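Local coordinates for protein sorbitol dehydrogenase (Gluconobacter oxydans, PDB 5ITG) that probably oxidises D-sorbitol to L-sorbose with NADP as the acceptor, as a member of the mannitol dehydrogenase family, at residues E41-E46 with T94-G99; Y82-T87 with L253-E258. One frame throughout, in Å; residues are numbered along the deposited sequence.

Contact 1. Residues E41-E46 with T94-G99; sequences EAFYVE and TVRVMG
E46, on helix 41-46, reaches across to the backbone at M98 and G99. Its CB faces the methyl end of M98, a selenomethionine in this crystal. CG touches two partners, R96 NH2 at 3.9 Å and M98 SE at 4.1 Å. There the chain bends (chi2 84°), turning CD towards the backbone of G99. OE2 accepts a hydrogen bond from G99 N at 2.9 Å, met on the syn side but 26° out of the carboxylate plane; OE1 takes a weak second share of that N-H at 3.3 Å and is also hydrogen-bonded to Y19 OH. E46 OE2 further accepts a hydrogen bond from a water 2.6 Å away. This water takes one from R96 NE and gives one to V97 O. M98 CE, meanwhile, lies 3.4 Å from F43 CA and packs against A42 CB. An alanine at E46 would probably leave the G99 amide without its acceptor and the bridging water less firmly held. R96 NH2 stays 4.6 Å from E46 OE2, beyond a salt bridge, and the water links the carboxylate to R96 NE. Helix 41-46 is thus held against strand 93-106 of the Rossmann domain's mixed sheet by a buried carboxylate whose negative charge the guanidinium is likely to stabilise.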
ATOM      1  N   GLU A  41      -7.298   6.010  -5.321  1.00 17.23           N
ATOM      2  CA  GLU A  41      -7.158   6.903  -6.471  1.00 18.48           C
ATOM      3  C   GLU A  41      -8.513   7.393  -7.001  1.00 16.72           C
ATOM      4  O   GLU A  41      -8.725   8.593  -7.186  1.00 18.97           O
ATOM      5  CB  GLU A  41      -6.400   6.212  -7.607  1.00 17.94           C
ATOM      6  CG  GLU A  41      -6.038   7.172  -8.744  1.00 20.96           C
ATOM      7  CD  GLU A  41      -5.440   6.475  -9.948  1.00 21.29           C
ATOM      8  OE1 GLU A  41      -4.692   5.495  -9.753  1.00 23.42           O
ATOM      9  OE2 GLU A  41      -5.701   6.919 -11.091  1.00 21.38           O
ATOM     10  N   ALA A  42      -9.429   6.467  -7.251  1.00 17.64           N
ATOM     11  CA  ALA A  42     -10.747   6.835  -7.760  1.00 19.25           C
ATOM     12  C   ALA A  42     -11.470   7.730  -6.761  1.00 19.81           C
ATOM     13  O   ALA A  42     -12.241   8.619  -7.139  1.00 22.22           O
ATOM     14  CB  ALA A  42     -11.574   5.575  -8.038  1.00 18.64           C
ATOM     15  N   PHE A  43     -11.206   7.487  -5.480  1.00 21.28           N
ATOM     16  CA  PHE A  43     -11.810   8.240  -4.377  1.00 19.72           C
ATOM     17  C   PHE A  43     -11.410   9.710  -4.400  1.00 20.30           C
ATOM     18  O   PHE A  43     -12.262  10.595  -4.261  1.00 22.39           O
ATOM     19  CB  PHE A  43     -11.386   7.610  -3.042  1.00 20.97           C
ATOM     20  CG  PHE A  43     -11.939   8.301  -1.831  1.00 21.38           C
ATOM     21  CD1 PHE A  43     -13.270   8.126  -1.459  1.00 24.02           C
ATOM     22  CD2 PHE A  43     -11.123   9.107  -1.046  1.00 23.48           C
ATOM     23  CE1 PHE A  43     -13.783   8.742  -0.315  1.00 25.38           C
ATOM     24  CE2 PHE A  43     -11.622   9.730   0.099  1.00 25.98           C
ATOM     25  CZ  PHE A  43     -12.958   9.546   0.466  1.00 25.87           C
ATOM     26  N   TYR A  44     -10.117   9.978  -4.568  1.00 18.69           N
ATOM     27  CA  TYR A  44      -9.641  11.363  -4.609  1.00 20.45           C
ATOM     28  C   TYR A  44     -10.121  12.090  -5.864  1.00 20.55           C
ATOM     29  O   TYR A  44     -10.523  13.256  -5.801  1.00 21.10           O
ATOM     30  CB  TYR A  44      -8.109  11.409  -4.532  1.00 19.03           C
ATOM     31  CG  TYR A  44      -7.563  11.131  -3.146  1.00 21.15           C
ATOM     32  CD1 TYR A  44      -7.581  12.116  -2.156  1.00 20.61           C
ATOM     33  CD2 TYR A  44      -7.040   9.877  -2.821  1.00 20.99           C
ATOM     34  CE1 TYR A  44      -7.087  11.863  -0.871  1.00 20.17           C
ATOM     35  CE2 TYR A  44      -6.546   9.609  -1.539  1.00 20.93           C
ATOM     36  CZ  TYR A  44      -6.573  10.603  -0.571  1.00 21.10           C
ATOM     37  OH  TYR A  44      -6.093  10.330   0.691  1.00 18.90           O
ATOM     38  N   VAL A  45     -10.088  11.403  -7.002  1.00 20.31           N
ATOM     39  CA  VAL A  45     -10.532  12.011  -8.245  1.00 22.00           C
ATOM     40  C   VAL A  45     -12.011  12.383  -8.152  1.00 23.29           C
ATOM     41  O   VAL A  45     -12.431  13.445  -8.628  1.00 24.98           O
ATOM     42  CB  VAL A  45     -10.297  11.057  -9.439  1.00 23.74           C
ATOM     43  CG1 VAL A  45     -10.993  11.586 -10.688  1.00 24.52           C
ATOM     44  CG2 VAL A  45      -8.796  10.927  -9.693  1.00 21.63           C
ATOM     45  N   GLU A  46     -12.792  11.513  -7.521  1.00 23.01           N
ATOM     46  CA  GLU A  46     -14.224  11.729  -7.349  1.00 24.19           C
ATOM     47  C   GLU A  46     -14.506  13.079  -6.687  1.00 25.87           C
ATOM     48  O   GLU A  46     -15.530  13.710  -6.955  1.00 25.64           O
ATOM     49  CB  GLU A  46     -14.817  10.611  -6.485  1.00 27.23           C
ATOM     50  CG  GLU A  46     -16.318  10.706  -6.262  1.00 28.11           C
ATOM     51  CD  GLU A  46     -17.111  10.098  -7.400  1.00 30.19           C
ATOM     52  OE1 GLU A  46     -16.582  10.046  -8.530  1.00 30.33           O
ATOM     53  OE2 GLU A  46     -18.264   9.680  -7.169  1.00 31.43           O
ATOM     54  N   THR A  94     -20.348   5.075   6.318  1.00 31.28           N
ATOM     55  CA  THR A  94     -21.100   5.897   5.379  1.00 31.74           C
ATOM     56  C   THR A  94     -20.915   5.211   4.032  1.00 31.55           C
ATOM     57  O   THR A  94     -19.921   4.513   3.826  1.00 29.79           O
ATOM     58  CB  THR A  94     -20.552   7.329   5.283  1.00 33.23           C
ATOM     59  OG1 THR A  94     -19.230   7.296   4.735  1.00 33.11           O
ATOM     60  CG2 THR A  94     -20.517   7.986   6.658  1.00 32.74           C
ATOM     61  N   VAL A  95     -21.869   5.385   3.124  1.00 31.01           N
ATOM     62  CA  VAL A  95     -21.762   4.756   1.812  1.00 31.44           C
ATOM     63  C   VAL A  95     -22.073   5.731   0.686  1.00 31.53           C
ATOM     64  O   VAL A  95     -22.933   6.607   0.818  1.00 30.88           O
ATOM     65  CB  VAL A  95     -22.687   3.513   1.700  1.00 32.11           C
ATOM     66  CG1 VAL A  95     -24.141   3.919   1.843  1.00 33.91           C
ATOM     67  CG2 VAL A  95     -22.450   2.812   0.371  1.00 31.15           C
ATOM     68  N   ARG A  96     -21.353   5.582  -0.421  1.00 30.68           N
ATOM     69  CA  ARG A  96     -21.537   6.458  -1.569  1.00 31.14           C
ATOM     70  C   ARG A  96     -21.367   5.696  -2.876  1.00 31.30           C
ATOM     71  O   ARG A  96     -20.677   4.675  -2.930  1.00 31.36           O
ATOM     72  CB  ARG A  96     -20.525   7.607  -1.512  1.00 31.78           C
ATOM     73  CG  ARG A  96     -19.067   7.159  -1.594  1.00 34.14           C
ATOM     74  CD  ARG A  96     -18.131   8.328  -1.359  1.00 34.80           C
ATOM     75  NE  ARG A  96     -18.411   9.421  -2.283  1.00 38.10           N
ATOM     76  CZ  ARG A  96     -18.002  10.674  -2.111  1.00 39.47           C
ATOM     77  NH1 ARG A  96     -17.290  11.002  -1.040  1.00 39.79           N
ATOM     78  NH2 ARG A  96     -18.306  11.599  -3.010  1.00 40.53           N
ATOM     79  N   VAL A  97     -22.016   6.190  -3.925  1.00 29.56           N
ATOM     80  CA  VAL A  97     -21.920   5.578  -5.241  1.00 28.52           C
ATOM     81  C   VAL A  97     -20.891   6.401  -6.006  1.00 27.59           C
ATOM     82  O   VAL A  97     -21.066   7.600  -6.214  1.00 26.88           O
ATOM     83  CB  VAL A  97     -23.283   5.605  -5.974  1.00 29.76           C
ATOM     84  CG1 VAL A  97     -23.149   4.998  -7.363  1.00 30.09           C
ATOM     85  CG2 VAL A  97     -24.309   4.837  -5.165  1.00 30.13           C
HETATM   86  N   MSE A  98     -19.812   5.740  -6.404  1.00 26.90           N
HETATM   87  CA  MSE A  98     -18.705   6.367  -7.113  1.00 27.28           C
HETATM   88  C   MSE A  98     -18.919   6.437  -8.624  1.00 25.98           C
HETATM   89  O   MSE A  98     -19.286   5.444  -9.244  1.00 27.39           O
HETATM   90  CB  MSE A  98     -17.431   5.575  -6.827  1.00 29.25           C
HETATM   91  CG  MSE A  98     -17.124   5.403  -5.349  1.00 33.41           C
HETATM   92 SE   MSE A  98     -16.164   6.916  -4.663  0.79 37.97          SE
HETATM   93  CE  MSE A  98     -14.474   6.540  -5.526  1.00 35.40           C
ATOM     94  N   GLY A  99     -18.658   7.599  -9.216  1.00 25.02           N
ATOM     95  CA  GLY A  99     -18.839   7.744 -10.650  1.00 24.57           C
ATOM     96  C   GLY A  99     -17.604   8.078 -11.477  1.00 24.47           C
ATOM     97  O   GLY A  99     -17.692   8.169 -12.703  1.00 23.68           O
TER
HETATM   98  O   HOH W   1     -19.441   9.720  -4.801  1.00 27.57           O

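Contact 2. Residues Y82-T87 with L253-E258; sequences YSLTET and LPLVAE
Y82 and L255 both carry CG between the backbone N and the carbonyl carbon, with chi1 of 60° and 76°, and on the same side of the paired strands the two side chains meet. L255 CD2 comes up at the edge of the tyrosine ring, near its plane, 3.5 Å from Y82 CD2. L84 has CG anti to its backbone N; its CD1 lies 3.7 Å from L255 CG and extends on to the methyl of A257, so L84, L255 and A257 form one apolar patch. On the reverse face V256 stands beside T85, and its CG2 touches T87 OG1 at 3.7 Å, a hydroxyl hydrogen-bonded to S93 OG.

Between these two faces the backbones pair in parallel. L255 N donates to S83 O at a rather long 3.3 Å, and T85 N returns to L255 O with a nearly straight N-H...O angle of 176°. Further along, A257 N binds T85 O at 2.9 Å and T87 N binds A257 O. A water bridges the start of the pairing: it donates to S83 OG and to L255 O and lies 2.9 Å from T85 OG1, so two hydroxyls of one strand are joined to a carbonyl of the other. S83 OG is also bonded to D251.

Helix 35-39 packs on the leucine face, with A39 against L84 and A257 and R38 against L255, while the Y82 hydroxyl bonds to R38 O. Helix 237-247 lies on the other face, where L243 meets both T85 and V256. Strand 82-87 has parallel strand 255-258 along one side and antiparallel strand 93-106 along the other, within the mixed sheet of the Rossmann domain.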
ATOM      1  N   TYR A  82     -20.212   1.958  -8.707  1.00 25.91           N
ATOM      2  CA  TYR A  82     -20.080   0.996  -7.615  1.00 25.27           C
ATOM      3  C   TYR A  82     -20.191   1.725  -6.285  1.00 24.49           C
ATOM      4  O   TYR A  82     -20.023   2.945  -6.221  1.00 26.02           O
ATOM      5  CB  TYR A  82     -18.745   0.246  -7.691  1.00 23.88           C
ATOM      6  CG  TYR A  82     -17.530   1.131  -7.609  1.00 22.69           C
ATOM      7  CD1 TYR A  82     -17.025   1.762  -8.745  1.00 22.96           C
ATOM      8  CD2 TYR A  82     -16.892   1.359  -6.391  1.00 22.19           C
ATOM      9  CE1 TYR A  82     -15.910   2.601  -8.672  1.00 22.40           C
ATOM     10  CE2 TYR A  82     -15.781   2.194  -6.305  1.00 22.70           C
ATOM     11  CZ  TYR A  82     -15.295   2.811  -7.450  1.00 23.30           C
ATOM     12  OH  TYR A  82     -14.201   3.642  -7.370  1.00 23.05           O
ATOM     13  N   SER A  83     -20.487   0.989  -5.222  1.00 23.76           N
ATOM     14  CA  SER A  83     -20.622   1.620  -3.919  1.00 23.25           C
ATOM     15  C   SER A  83     -19.390   1.425  -3.054  1.00 21.98           C
ATOM     16  O   SER A  83     -18.767   0.365  -3.052  1.00 22.57           O
ATOM     17  CB  SER A  83     -21.845   1.081  -3.176  1.00 23.88           C
ATOM     18  OG  SER A  83     -21.667  -0.273  -2.816  1.00 25.24           O
ATOM     19  N   LEU A  84     -19.047   2.469  -2.319  1.00 21.01           N
ATOM     20  CA  LEU A  84     -17.903   2.427  -1.434  1.00 21.52           C
ATOM     21  C   LEU A  84     -18.354   2.778  -0.034  1.00 20.58           C
ATOM     22  O   LEU A  84     -18.819   3.890   0.215  1.00 23.40           O
ATOM     23  CB  LEU A  84     -16.823   3.418  -1.883  1.00 21.29           C
ATOM     24  CG  LEU A  84     -15.663   3.606  -0.892  1.00 22.60           C
ATOM     25  CD1 LEU A  84     -14.990   2.265  -0.625  1.00 19.87           C
ATOM     26  CD2 LEU A  84     -14.656   4.609  -1.454  1.00 22.17           C
ATOM     27  N   THR A  85     -18.241   1.814   0.870  1.00 21.67           N
ATOM     28  CA  THR A  85     -18.598   2.033   2.261  1.00 20.55           C
ATOM     29  C   THR A  85     -17.297   2.404   2.971  1.00 20.63           C
ATOM     30  O   THR A  85     -16.263   1.776   2.741  1.00 19.30           O
ATOM     31  CB  THR A  85     -19.171   0.754   2.901  1.00 22.88           C
ATOM     32  OG1 THR A  85     -20.351   0.355   2.194  1.00 23.60           O
ATOM     33  CG2 THR A  85     -19.524   0.997   4.368  1.00 22.22           C
ATOM     34  N   GLU A  86     -17.351   3.443   3.800  1.00 21.01           N
ATOM     35  CA  GLU A  86     -16.193   3.895   4.565  1.00 23.30           C
ATOM     36  C   GLU A  86     -16.522   3.723   6.045  1.00 22.55           C
ATOM     37  O   GLU A  86     -17.464   4.328   6.553  1.00 22.81           O
ATOM     38  CB  GLU A  86     -15.900   5.358   4.242  1.00 25.19           C
ATOM     39  CG  GLU A  86     -15.372   5.554   2.831  1.00 27.67           C
ATOM     40  CD  GLU A  86     -15.366   7.003   2.396  1.00 28.46           C
ATOM     41  OE1 GLU A  86     -16.428   7.498   1.963  1.00 31.23           O
ATOM     42  OE2 GLU A  86     -14.302   7.649   2.491  1.00 29.79           O
ATOM     43  N   THR A  87     -15.747   2.889   6.728  1.00 21.83           N
ATOM     44  CA  THR A  87     -15.986   2.604   8.141  1.00 22.54           C
ATOM     45  C   THR A  87     -14.940   3.186   9.086  1.00 21.97           C
ATOM     46  O   THR A  87     -13.753   2.900   8.961  1.00 21.51           O
ATOM     47  CB  THR A  87     -16.062   1.090   8.364  1.00 23.40           C
ATOM     48  OG1 THR A  87     -17.047   0.536   7.483  1.00 25.07           O
ATOM     49  CG2 THR A  87     -16.438   0.779   9.807  1.00 24.01           C
ATOM     50  N   LEU A 253     -20.522  -5.116  -7.258  1.00 27.88           N
ATOM     51  CA  LEU A 253     -19.127  -4.801  -6.961  1.00 26.87           C
ATOM     52  C   LEU A 253     -18.948  -3.873  -5.752  1.00 26.17           C
ATOM     53  O   LEU A 253     -18.277  -2.847  -5.842  1.00 23.37           O
ATOM     54  CB  LEU A 253     -18.494  -4.155  -8.194  1.00 27.62           C
ATOM     55  CG  LEU A 253     -18.691  -4.974  -9.471  1.00 28.88           C
ATOM     56  CD1 LEU A 253     -18.436  -4.114 -10.691  1.00 30.15           C
ATOM     57  CD2 LEU A 253     -17.768  -6.185  -9.438  1.00 29.34           C
ATOM     58  N   PRO A 254     -19.532  -4.231  -4.600  1.00 25.93           N
ATOM     59  CA  PRO A 254     -19.401  -3.391  -3.409  1.00 25.61           C
ATOM     60  C   PRO A 254     -18.051  -3.588  -2.734  1.00 24.77           C
ATOM     61  O   PRO A 254     -17.484  -4.674  -2.784  1.00 24.89           O
ATOM     62  CB  PRO A 254     -20.536  -3.887  -2.528  1.00 26.78           C
ATOM     63  CG  PRO A 254     -20.475  -5.360  -2.776  1.00 25.49           C
ATOM     64  CD  PRO A 254     -20.324  -5.438  -4.297  1.00 26.85           C
ATOM     65  N   LEU A 255     -17.537  -2.535  -2.112  1.00 24.51           N
ATOM     66  CA  LEU A 255     -16.272  -2.639  -1.401  1.00 24.73           C
ATOM     67  C   LEU A 255     -16.319  -1.712  -0.195  1.00 24.06           C
ATOM     68  O   LEU A 255     -17.176  -0.820  -0.107  1.00 20.98           O
ATOM     69  CB  LEU A 255     -15.080  -2.299  -2.311  1.00 27.72           C
ATOM     70  CG  LEU A 255     -14.759  -0.852  -2.684  1.00 28.80           C
ATOM     71  CD1 LEU A 255     -13.451  -0.825  -3.462  1.00 30.56           C
ATOM     72  CD2 LEU A 255     -15.883  -0.249  -3.503  1.00 33.01           C
ATOM     73  N   VAL A 256     -15.401  -1.937   0.737  1.00 22.14           N
ATOM     74  CA  VAL A 256     -15.347  -1.152   1.958  1.00 21.46           C
ATOM     75  C   VAL A 256     -13.899  -0.786   2.285  1.00 20.17           C
ATOM     76  O   VAL A 256     -12.973  -1.512   1.946  1.00 19.49           O
ATOM     77  CB  VAL A 256     -15.986  -1.954   3.125  1.00 21.59           C
ATOM     78  CG1 VAL A 256     -15.329  -3.318   3.240  1.00 21.54           C
ATOM     79  CG2 VAL A 256     -15.875  -1.185   4.428  1.00 23.84           C
ATOM     80  N   ALA A 257     -13.716   0.359   2.925  1.00 19.74           N
ATOM     81  CA  ALA A 257     -12.381   0.817   3.292  1.00 18.20           C
ATOM     82  C   ALA A 257     -12.483   1.571   4.605  1.00 17.00           C
ATOM     83  O   ALA A 257     -13.576   1.976   5.004  1.00 15.40           O
ATOM     84  CB  ALA A 257     -11.824   1.735   2.207  1.00 15.18           C
ATOM     85  N   GLU A 258     -11.347   1.748   5.280  1.00 16.57           N
ATOM     86  CA  GLU A 258     -11.333   2.485   6.539  1.00 17.87           C
ATOM     87  C   GLU A 258     -11.566   3.945   6.172  1.00 18.54           C
ATOM     88  O   GLU A 258     -11.302   4.356   5.037  1.00 18.91           O
ATOM     89  CB  GLU A 258      -9.976   2.328   7.247  1.00 18.48           C
ATOM     90  CG  GLU A 258      -8.801   2.938   6.497  1.00 20.49           C
ATOM     91  CD  GLU A 258      -7.471   2.741   7.213  1.00 22.77           C
ATOM     92  OE1 GLU A 258      -7.455   2.705   8.464  1.00 21.97           O
ATOM     93  OE2 GLU A 258      -6.435   2.640   6.522  1.00 21.40           O
TER
HETATM   94  O   HOH W   2     -20.131  -0.744  -0.436  1.00 21.90           O

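In the fold
The two contacts have centres about 9 Å apart and interleave along the chain: helix 41-46, strand 82-87, strand 93-106, then, after a long excursion, strand 255-258. Strands 82-87 and 93-106 follow each other in sequence and pair antiparallel, with probable hydrogen bonds such as T94 O to E86 N at 2.8 Å, so a partner from each contact lies side by side in one mixed sheet. A42 CB packs 3.3 Å from Y82 OH, bringing helix 41-46 onto strand 82-87 as well. Contact 1 therefore joins a helix to this sheet and contact 2 adds a strand to it, so that distant parts of the Rossmann domain are brought together in one unit.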